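Local coordinates for hypothetical membrane protein (Corynebacterium glutamicum, PDB 6JS9), which binds heme through the N-terminal domain described here and probably passes it on within the heme-uptake machinery of corynebacteria, at residues G11-G16 with I147-T152; G64-N69 with G178-S183; I92-N97 with A101-D106. One frame throughout, in Å; residues are numbered along the deposited sequence.

Interaction 1: residues G11-G16 with I147-T152; sequences GSLNWG and IDLSGT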
loop_
_atom_site.group_PDB
_atom_site.type_symbol
_atom_site.label_atom_id
_atom_site.label_comp_id
_atom_site.label_asym_id
_atom_site.label_seq_id
_atom_site.Cartn_x
_atom_site.Cartn_y
_atom_site.Cartn_z
ATOM N N GLY A 11 -15.885 -4.490 4.609
ATOM C CA GLY A 11 -14.811 -5.324 4.114
ATOM C C GLY A 11 -13.472 -4.675 4.374
ATOM O O GLY A 11 -13.359 -3.708 5.133
ATOM N N SER A 12 -12.439 -5.211 3.722
ATOM C CA SER A 12 -11.102 -4.660 3.909
ATOM C C SER A 12 -10.184 -5.093 2.778
ATOM O O SER A 12 -10.311 -6.194 2.235
ATOM C CB SER A 12 -10.500 -5.094 5.250
ATOM O OG SER A 12 -10.213 -6.484 5.232
ATOM N N LEU A 13 -9.247 -4.216 2.443
ATOM C CA LEU A 13 -8.077 -4.598 1.676
ATOM C C LEU A 13 -7.018 -5.108 2.643
ATOM O O LEU A 13 -6.664 -4.415 3.601
ATOM C CB LEU A 13 -7.544 -3.414 0.868
ATOM C CG LEU A 13 -6.124 -3.521 0.303
ATOM C CD1 LEU A 13 -6.038 -4.642 -0.733
ATOM C CD2 LEU A 13 -5.715 -2.196 -0.318
ATOM N N ASN A 14 -6.539 -6.327 2.402
ATOM C CA ASN A 14 -5.533 -6.972 3.230
ATOM C C ASN A 14 -4.241 -7.028 2.421
ATOM O O ASN A 14 -4.171 -7.741 1.415
ATOM C CB ASN A 14 -5.976 -8.374 3.652
ATOM C CG ASN A 14 -7.259 -8.375 4.448
ATOM O OD1 ASN A 14 -7.615 -7.389 5.096
ATOM N ND2 ASN A 14 -7.963 -9.499 4.412
ATOM N N TRP A 15 -3.223 -6.280 2.852
ATOM C CA TRP A 15 -1.978 -6.181 2.082
ATOM C C TRP A 15 -0.884 -5.591 2.953
ATOM O O TRP A 15 -1.009 -4.446 3.392
ATOM C CB TRP A 15 -2.178 -5.309 0.845
ATOM C CG TRP A 15 -1.043 -5.318 -0.143
ATOM C CD1 TRP A 15 -0.549 -6.399 -0.812
ATOM C CD2 TRP A 15 -0.303 -4.181 -0.623
ATOM N NE1 TRP A 15 0.472 -6.011 -1.656
ATOM C CE2 TRP A 15 0.625 -4.653 -1.570
ATOM C CE3 TRP A 15 -0.343 -2.811 -0.344
ATOM C CZ2 TRP A 15 1.524 -3.805 -2.226
ATOM C CZ3 TRP A 15 0.538 -1.965 -1.008
ATOM C CH2 TRP A 15 1.465 -2.470 -1.929
ATOM N N GLY A 16 0.199 -6.343 3.160
ATOM C CA GLY A 16 1.307 -5.857 3.966
ATOM C C GLY A 16 2.502 -5.434 3.133
ATOM O O GLY A 16 3.645 -5.589 3.568
ATOM N N ILE A 147 -16.863 -7.297 -4.122
ATOM C CA ILE A 147 -15.693 -7.289 -4.989
ATOM C C ILE A 147 -14.576 -8.041 -4.271
ATOM O O ILE A 147 -14.196 -7.684 -3.148
ATOM C CB ILE A 147 -15.254 -5.862 -5.355
ATOM C CG1 ILE A 147 -16.284 -5.216 -6.279
ATOM C CG2 ILE A 147 -13.848 -5.867 -5.995
ATOM C CD1 ILE A 147 -16.116 -3.724 -6.447
ATOM N N ASP A 148 -14.069 -9.093 -4.906
ATOM C CA ASP A 148 -12.959 -9.860 -4.363
ATOM C C ASP A 148 -11.655 -9.133 -4.688
ATOM O O ASP A 148 -11.344 -8.900 -5.863
ATOM C CB ASP A 148 -12.982 -11.272 -4.944
ATOM C CG ASP A 148 -11.958 -12.193 -4.305
ATOM O OD1 ASP A 148 -11.129 -11.717 -3.502
ATOM O OD2 ASP A 148 -11.986 -13.403 -4.614
ATOM N N LEU A 149 -10.908 -8.756 -3.652
ATOM C CA LEU A 149 -9.655 -8.020 -3.803
ATOM C C LEU A 149 -8.445 -8.926 -3.991
ATOM O O LEU A 149 -7.317 -8.419 -4.081
ATOM C CB LEU A 149 -9.434 -7.106 -2.589
ATOM C CG LEU A 149 -10.517 -6.045 -2.338
ATOM C CD1 LEU A 149 -10.242 -5.243 -1.082
ATOM C CD2 LEU A 149 -10.683 -5.108 -3.528
ATOM N N SER A 150 -8.648 -10.241 -4.066
ATOM C CA SER A 150 -7.534 -11.180 -4.170
ATOM C C SER A 150 -6.870 -11.111 -5.543
ATOM O O SER A 150 -7.548 -11.156 -6.580
ATOM C CB SER A 150 -8.024 -12.599 -3.896
ATOM O OG SER A 150 -8.626 -12.680 -2.617
ATOM N N GLY A 151 -5.541 -11.011 -5.545
ATOM C CA GLY A 151 -4.781 -10.972 -6.782
ATOM C C GLY A 151 -3.294 -10.839 -6.497
ATOM O O GLY A 151 -2.862 -10.749 -5.343
ATOM N N THR A 152 -2.511 -10.845 -7.574
ATOM C CA THR A 152 -1.064 -10.704 -7.504
ATOM C C THR A 152 -0.669 -9.275 -7.864
ATOM O O THR A 152 -1.408 -8.565 -8.556
ATOM C CB THR A 152 -0.370 -11.689 -8.447
ATOM O OG1 THR A 152 -0.861 -11.496 -9.779
ATOM C CG2 THR A 152 -0.634 -13.120 -8.013
#

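Interaction 2: residues G64-N69 with G178-S183; sequences GTVEFN and GSLTIS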
loop_
_atom_site.group_PDB
_atom_site.type_symbol
_atom_site.label_atom_id
_atom_site.label_comp_id
_atom_site.label_asym_id
_atom_site.label_seq_id
_atom_site.Cartn_x
_atom_site.Cartn_y
_atom_site.Cartn_z
ATOM N N GLY A 64 -13.694 2.099 -11.098
ATOM C CA GLY A 64 -13.984 2.976 -9.987
ATOM C C GLY A 64 -12.801 2.999 -9.054
ATOM O O GLY A 64 -11.830 2.256 -9.228
ATOM N N THR A 65 -12.900 3.863 -8.038
ATOM C CA THR A 65 -11.853 3.992 -7.026
ATOM C C THR A 65 -12.445 3.842 -5.632
ATOM O O THR A 65 -13.507 4.396 -5.343
ATOM C CB THR A 65 -11.143 5.348 -7.132
ATOM O OG1 THR A 65 -10.582 5.481 -8.439
ATOM C CG2 THR A 65 -10.034 5.458 -6.101
ATOM N N VAL A 66 -11.753 3.111 -4.758
ATOM C CA VAL A 66 -12.148 3.017 -3.356
ATOM C C VAL A 66 -11.011 3.552 -2.493
ATOM O O VAL A 66 -9.875 3.058 -2.566
ATOM C CB VAL A 66 -12.518 1.583 -2.959
ATOM C CG1 VAL A 66 -12.936 1.542 -1.497
ATOM C CG2 VAL A 66 -13.633 1.068 -3.844
ATOM N N GLU A 67 -11.313 4.567 -1.685
ATOM C CA GLU A 67 -10.355 5.111 -0.734
ATOM C C GLU A 67 -10.501 4.379 0.593
ATOM O O GLU A 67 -11.615 4.038 1.001
ATOM C CB GLU A 67 -10.588 6.608 -0.537
ATOM C CG GLU A 67 -10.365 7.431 -1.793
ATOM C CD GLU A 67 -10.605 8.907 -1.558
ATOM O OE1 GLU A 67 -11.145 9.265 -0.484
ATOM O OE2 GLU A 67 -10.245 9.708 -2.444
ATOM N N PHE A 68 -9.376 4.153 1.268
ATOM C CA PHE A 68 -9.319 3.354 2.487
ATOM C C PHE A 68 -8.817 4.177 3.666
ATOM O O PHE A 68 -8.069 5.144 3.496
ATOM C CB PHE A 68 -8.396 2.134 2.299
ATOM C CG PHE A 68 -8.952 1.106 1.361
ATOM C CD1 PHE A 68 -8.734 1.205 -0.006
ATOM C CD2 PHE A 68 -9.720 0.051 1.845
ATOM C CE1 PHE A 68 -9.267 0.273 -0.889
ATOM C CE2 PHE A 68 -10.257 -0.895 0.974
ATOM C CZ PHE A 68 -10.025 -0.782 -0.397
ATOM N N ASN A 69 -9.249 3.787 4.866
ATOM C CA ASN A 69 -8.662 4.291 6.097
ATOM C C ASN A 69 -7.391 3.527 6.414
ATOM O O ASN A 69 -7.335 2.304 6.254
ATOM C CB ASN A 69 -9.631 4.131 7.264
ATOM C CG ASN A 69 -10.803 5.064 7.159
ATOM O OD1 ASN A 69 -10.630 6.279 7.015
ATOM N ND2 ASN A 69 -12.008 4.509 7.212
ATOM N N GLY A 178 -8.624 -10.076 0.575
ATOM C CA GLY A 178 -9.805 -9.493 1.171
ATOM C C GLY A 178 -10.945 -9.361 0.187
ATOM O O GLY A 178 -10.954 -9.950 -0.898
ATOM N N SER A 179 -11.924 -8.549 0.579
ATOM C CA SER A 179 -13.121 -8.342 -0.220
ATOM C C SER A 179 -13.856 -7.127 0.317
ATOM O O SER A 179 -13.729 -6.778 1.491
ATOM C CB SER A 179 -14.039 -9.570 -0.191
ATOM O OG SER A 179 -14.736 -9.643 1.039
ATOM N N LEU A 180 -14.651 -6.504 -0.554
ATOM C CA LEU A 180 -15.526 -5.405 -0.176
ATOM C C LEU A 180 -16.984 -5.779 -0.458
ATOM O O LEU A 180 -17.286 -6.503 -1.410
ATOM C CB LEU A 180 -15.155 -4.112 -0.941
ATOM C CG LEU A 180 -13.708 -3.603 -0.900
ATOM C CD1 LEU A 180 -13.509 -2.431 -1.861
ATOM C CD2 LEU A 180 -13.284 -3.224 0.519
ATOM N N THR A 181 -17.889 -5.289 0.382
ATOM C CA THR A 181 -19.315 -5.333 0.090
ATOM C C THR A 181 -19.750 -3.963 -0.427
ATOM O O THR A 181 -19.334 -2.925 0.103
ATOM C CB THR A 181 -20.120 -5.739 1.330
ATOM O OG1 THR A 181 -20.063 -4.700 2.309
ATOM C CG2 THR A 181 -19.545 -7.003 1.953
ATOM N N ILE A 182 -20.543 -3.962 -1.498
ATOM C CA ILE A 182 -21.001 -2.741 -2.154
ATOM C C ILE A 182 -22.507 -2.658 -1.980
ATOM O O ILE A 182 -23.198 -3.673 -2.099
ATOM C CB ILE A 182 -20.639 -2.733 -3.648
ATOM C CG1 ILE A 182 -19.179 -3.153 -3.853
ATOM C CG2 ILE A 182 -20.955 -1.369 -4.270
ATOM C CD1 ILE A 182 -18.156 -2.278 -3.139
ATOM N N SER A 183 -23.013 -1.460 -1.693
ATOM C CA SER A 183 -24.451 -1.251 -1.517
ATOM C C SER A 183 -24.809 0.162 -1.975
ATOM O O SER A 183 -23.979 0.879 -2.542
ATOM C CB SER A 183 -24.860 -1.519 -0.064
ATOM O OG SER A 183 -23.934 -0.944 0.840
#

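Interaction 3: residues I92-N97 with A101-D106; sequences IKMVFN and AQLVVD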
loop_
_atom_site.group_PDB
_atom_site.type_symbol
_atom_site.label_atom_id
_atom_site.label_comp_id
_atom_site.label_asym_id
_atom_site.label_seq_id
_atom_site.Cartn_x
_atom_site.Cartn_y
_atom_site.Cartn_z
ATOM N N ILE A 92 -4.318 5.366 1.097
ATOM C CA ILE A 92 -4.319 4.194 0.233
ATOM C C ILE A 92 -5.618 4.168 -0.563
ATOM O O ILE A 92 -6.709 4.367 -0.008
ATOM C CB ILE A 92 -4.131 2.928 1.088
ATOM C CG1 ILE A 92 -2.721 2.934 1.704
ATOM C CG2 ILE A 92 -4.406 1.658 0.287
ATOM C CD1 ILE A 92 -2.705 2.720 3.195
ATOM N N LYS A 93 -5.500 3.953 -1.877
ATOM C CA LYS A 93 -6.626 3.871 -2.798
ATOM C C LYS A 93 -6.448 2.663 -3.700
ATOM O O LYS A 93 -5.331 2.297 -4.059
ATOM C CB LYS A 93 -6.740 5.126 -3.682
ATOM C CG LYS A 93 -6.823 6.410 -2.909
ATOM C CD LYS A 93 -6.674 7.614 -3.805
ATOM C CE LYS A 93 -6.400 8.837 -2.939
ATOM N NZ LYS A 93 -6.504 10.126 -3.684
ATOM N N MET A 94 -7.553 2.053 -4.090
ATOM C CA MET A 94 -7.519 1.006 -5.099
ATOM C C MET A 94 -8.357 1.462 -6.283
ATOM O O MET A 94 -9.538 1.793 -6.120
ATOM C CB MET A 94 -8.023 -0.319 -4.531
ATOM C CG MET A 94 -7.510 -1.511 -5.281
ATOM S SD MET A 94 -7.614 -2.997 -4.277
ATOM C CE MET A 94 -7.141 -4.208 -5.504
ATOM N N VAL A 95 -7.734 1.525 -7.459
ATOM C CA VAL A 95 -8.385 1.957 -8.696
ATOM C C VAL A 95 -8.604 0.717 -9.556
ATOM O O VAL A 95 -7.635 0.066 -9.977
ATOM C CB VAL A 95 -7.550 3.006 -9.448
ATOM C CG1 VAL A 95 -8.326 3.547 -10.664
ATOM C CG2 VAL A 95 -7.144 4.147 -8.523
ATOM N N PHE A 96 -9.873 0.395 -9.830
ATOM C CA PHE A 96 -10.231 -0.847 -10.507
ATOM C C PHE A 96 -10.494 -0.618 -11.991
ATOM O O PHE A 96 -11.111 0.378 -12.386
ATOM C CB PHE A 96 -11.473 -1.483 -9.881
ATOM C CG PHE A 96 -11.321 -1.825 -8.431
ATOM C CD1 PHE A 96 -11.561 -0.870 -7.453
ATOM C CD2 PHE A 96 -10.979 -3.110 -8.042
ATOM C CE1 PHE A 96 -11.445 -1.182 -6.117
ATOM C CE2 PHE A 96 -10.859 -3.428 -6.710
ATOM C CZ PHE A 96 -11.100 -2.464 -5.743
ATOM N N ASN A 97 -10.045 -1.574 -12.810
ATOM C CA ASN A 97 -10.342 -1.623 -14.245
ATOM C C ASN A 97 -10.548 -3.105 -14.598
ATOM O O ASN A 97 -9.642 -3.789 -15.086
ATOM C CB ASN A 97 -9.223 -0.968 -15.057
ATOM C CG ASN A 97 -9.335 -1.233 -16.537
ATOM O OD1 ASN A 97 -10.392 -1.622 -17.039
ATOM N ND2 ASN A 97 -8.236 -1.027 -17.251
ATOM N N ALA A 101 -6.227 -3.720 -11.285
ATOM C CA ALA A 101 -6.336 -2.616 -10.351
ATOM C C ALA A 101 -4.956 -1.990 -10.162
ATOM O O ALA A 101 -3.929 -2.584 -10.498
ATOM C CB ALA A 101 -6.902 -3.066 -8.998
ATOM N N GLN A 102 -4.948 -0.776 -9.618
ATOM C CA GLN A 102 -3.734 -0.101 -9.171
ATOM C C GLN A 102 -3.857 0.229 -7.691
ATOM O O GLN A 102 -4.934 0.605 -7.217
ATOM C CB GLN A 102 -3.505 1.173 -9.969
ATOM C CG GLN A 102 -3.257 0.895 -11.418
ATOM C CD GLN A 102 -3.027 2.145 -12.200
ATOM O OE1 GLN A 102 -3.862 3.055 -12.192
ATOM N NE2 GLN A 102 -1.890 2.211 -12.888
ATOM N N LEU A 103 -2.764 0.077 -6.958
ATOM C CA LEU A 103 -2.701 0.483 -5.562
ATOM C C LEU A 103 -1.983 1.822 -5.500
ATOM O O LEU A 103 -0.807 1.910 -5.864
ATOM C CB LEU A 103 -1.970 -0.562 -4.713
ATOM C CG LEU A 103 -2.708 -1.856 -4.387
ATOM C CD1 LEU A 103 -1.784 -2.877 -3.717
ATOM C CD2 LEU A 103 -3.918 -1.577 -3.508
ATOM N N VAL A 104 -2.689 2.863 -5.058
ATOM C CA VAL A 104 -2.177 4.230 -5.041
ATOM C C VAL A 104 -2.022 4.672 -3.594
ATOM O O VAL A 104 -2.890 4.396 -2.760
ATOM C CB VAL A 104 -3.122 5.163 -5.812
ATOM C CG1 VAL A 104 -2.576 6.586 -5.842
ATOM C CG2 VAL A 104 -3.304 4.627 -7.216
ATOM N N VAL A 105 -0.903 5.339 -3.289
ATOM C CA VAL A 105 -0.597 5.783 -1.935
ATOM C C VAL A 105 -0.010 7.187 -1.976
ATOM O O VAL A 105 0.486 7.661 -3.004
ATOM C CB VAL A 105 0.392 4.846 -1.194
ATOM C CG1 VAL A 105 -0.144 3.418 -1.119
ATOM C CG2 VAL A 105 1.745 4.890 -1.848
ATOM N N ASP A 106 -0.088 7.855 -0.831
ATOM C CA ASP A 106 0.729 9.022 -0.555
ATOM C C ASP A 106 1.914 8.551 0.275
ATOM O O ASP A 106 1.759 7.728 1.183
ATOM C CB ASP A 106 -0.052 10.100 0.206
ATOM C CG ASP A 106 -1.090 10.825 -0.654
ATOM O OD1 ASP A 106 -1.209 10.552 -1.871
ATOM O OD2 ASP A 106 -1.796 11.696 -0.100
#

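Interaction 1: residues G11-G16 with I147-T152
Leu149 is the residue of 147-152 that reaches Leu13 and Ser12 of 11-14, across strand 177-183, which is bonded to both segments and lies between them in the sheet. Reading along 147-152, Ile147 is tied by its backbone to Leu180 of that intervening strand. Asp148 then shapes the turn: its OD1 accepts the backbone N of Ser150 from above the carboxylate plane, and the hydroxyl OG of Ser150, 2.8 Å away, on the syn side close to that plane. Two donors thus fix the rotation of the carboxylate. Between them in sequence sits Leu149, whose CG lies anti to its carbonyl carbon (chi1 -60°), an orientation that carries CD1 over the backbone of 12-13. There CD1 lies 3.5 Å from Ser12 O and 3.6 Å from Leu13 CA, and it meets Leu13 CB at 3.8 Å. No hydrogen bond crosses, so the contact is packing of one methyl against backbone and the root of the Leu13 side chain. Leu149 CD2, the other branch, packs on Met94 and Phe96. With Ser150 the bend is complete: an Asx turn interrupting strand 146-155, set in a curled antiparallel sheet in which Leu149 reaches over one intervening strand to Leu13.

Interaction 2: residues G64-N69 with G178-S183
Apolar packing inside a curled antiparallel sheet is what joins Leu180 to Val66 and Phe68. Strands 63-79 and 177-183 are not neighbours in that sheet: on one side strands 48-58 and 11-14 come between them, and the pairings run on round the other side through 82-97, 100-110, 129-136 and 146-155, so the strands form a closed, barrel-like ring. The nearest CA atoms, those of Val66 and Leu180, are 9.6 Å apart, too far for backbone bonding, and no hydrogen bond crosses. Side chains span the distance instead. Val66 and Leu180 reach toward each other tip to tip, and Leu180 CD1 rests against both methyls of the valine, CG1 and CG2, at 4.0 Å from each. The CB of Val66 points toward the leucine strand, and with CG1 anti to the backbone N (chi1 -179°) both methyls lie within reach of that CD1. Pro51 and Ala8 touch both Val66 and Leu180 and close the cluster around them, while Phe49 and Met94 pack on Phe68. The phenyl group approaches from the opposite direction to the leucine, offering its rim rather than its face to CD2. Leu180 CD1 lies 4.1 Å from Phe68 CZ, while Leu180 CD2 sits near the ring plane, 3.8 Å from Phe68 CE2.

Interaction 3: residues I92-N97 with A101-D106
Lys93 faces Val104 and Val95 faces Gln102 as the two hydrogen-bonded pairs that join these strands, which run antiparallel with 164° between their directions. Each pair is closed by two backbone bonds. Lys93 N donates to Val104 O at 2.8 Å, and the return bond from Val104 N to Lys93 O is almost straight, 177° at the hydrogen. Val95 N to Gln102 O and Gln102 N to Val95 O complete the set. Between these two pairs lies the non-hydrogen-bonded pair Met94 and Leu103, with Phe96 and Ala101 forming another beyond Val95 and Gln102; here CA-H...O contacts add to the bonding, Met94 CA lying 3.4 Å from Gln102 O.

The apolar contacts divide by face. On the buried face, Met94 runs extended past CG, which is anti to its backbone N (chi1 -156°), and this carries CE along the neighbouring strand to 3.7 Å from Ala101 CB. Nearer its root, Met94 CG and SD pass Leu103 CD2 at an oblique crossing. The Phe96 ring also leans on Ala101, CD2 being 4.2 Å from CB. On the partly exposed face Val95 CG2 meets Val104 CG2 diagonally at 4.1 Å. Set apart from these, at the Ile92 end of the pairing, Ile92 CG1 and Val105 CG1 make a buried contact, the two side chains side by side and pointing the same way.

Charge plays a smaller part. Lys93 NZ is 5.6 Å from Asp106 OD1, not in contact, and forms weak, long ion pairs with Glu67 and Asp128. Asp106, which accepts a bond from Asp128 N, stands close to the carboxylates of Asp91 and Asp127, which may favour protonation of one of them. Altogether this is a classical antiparallel beta hairpin, strands 82-97 and 100-110, with one face in the hydrophobic core and the other partly open to solvent.

The three contacts illustrate how one curled sheet is held by different chemistry in different places. Interaction 3 joins sequence neighbours and rests on backbone hydrogen bonds; interactions 1 and 2 bring together segments more than a hundred residues apart, have no hydrogen bond across, and each bury less than a quarter as much surface. All three lie in the buried core, though interaction 3 also has a partly exposed face. Strand 177-183 ties the first two together, belonging to interaction 2 and bonding to both segments of interaction 1. Strand 63-79 bonds directly to 82-97, linking interactions 2 and 3, whereas interactions 1 and 3 meet through packing, as where Leu13 CD2 lies 3.7 Å from Leu103 CD2.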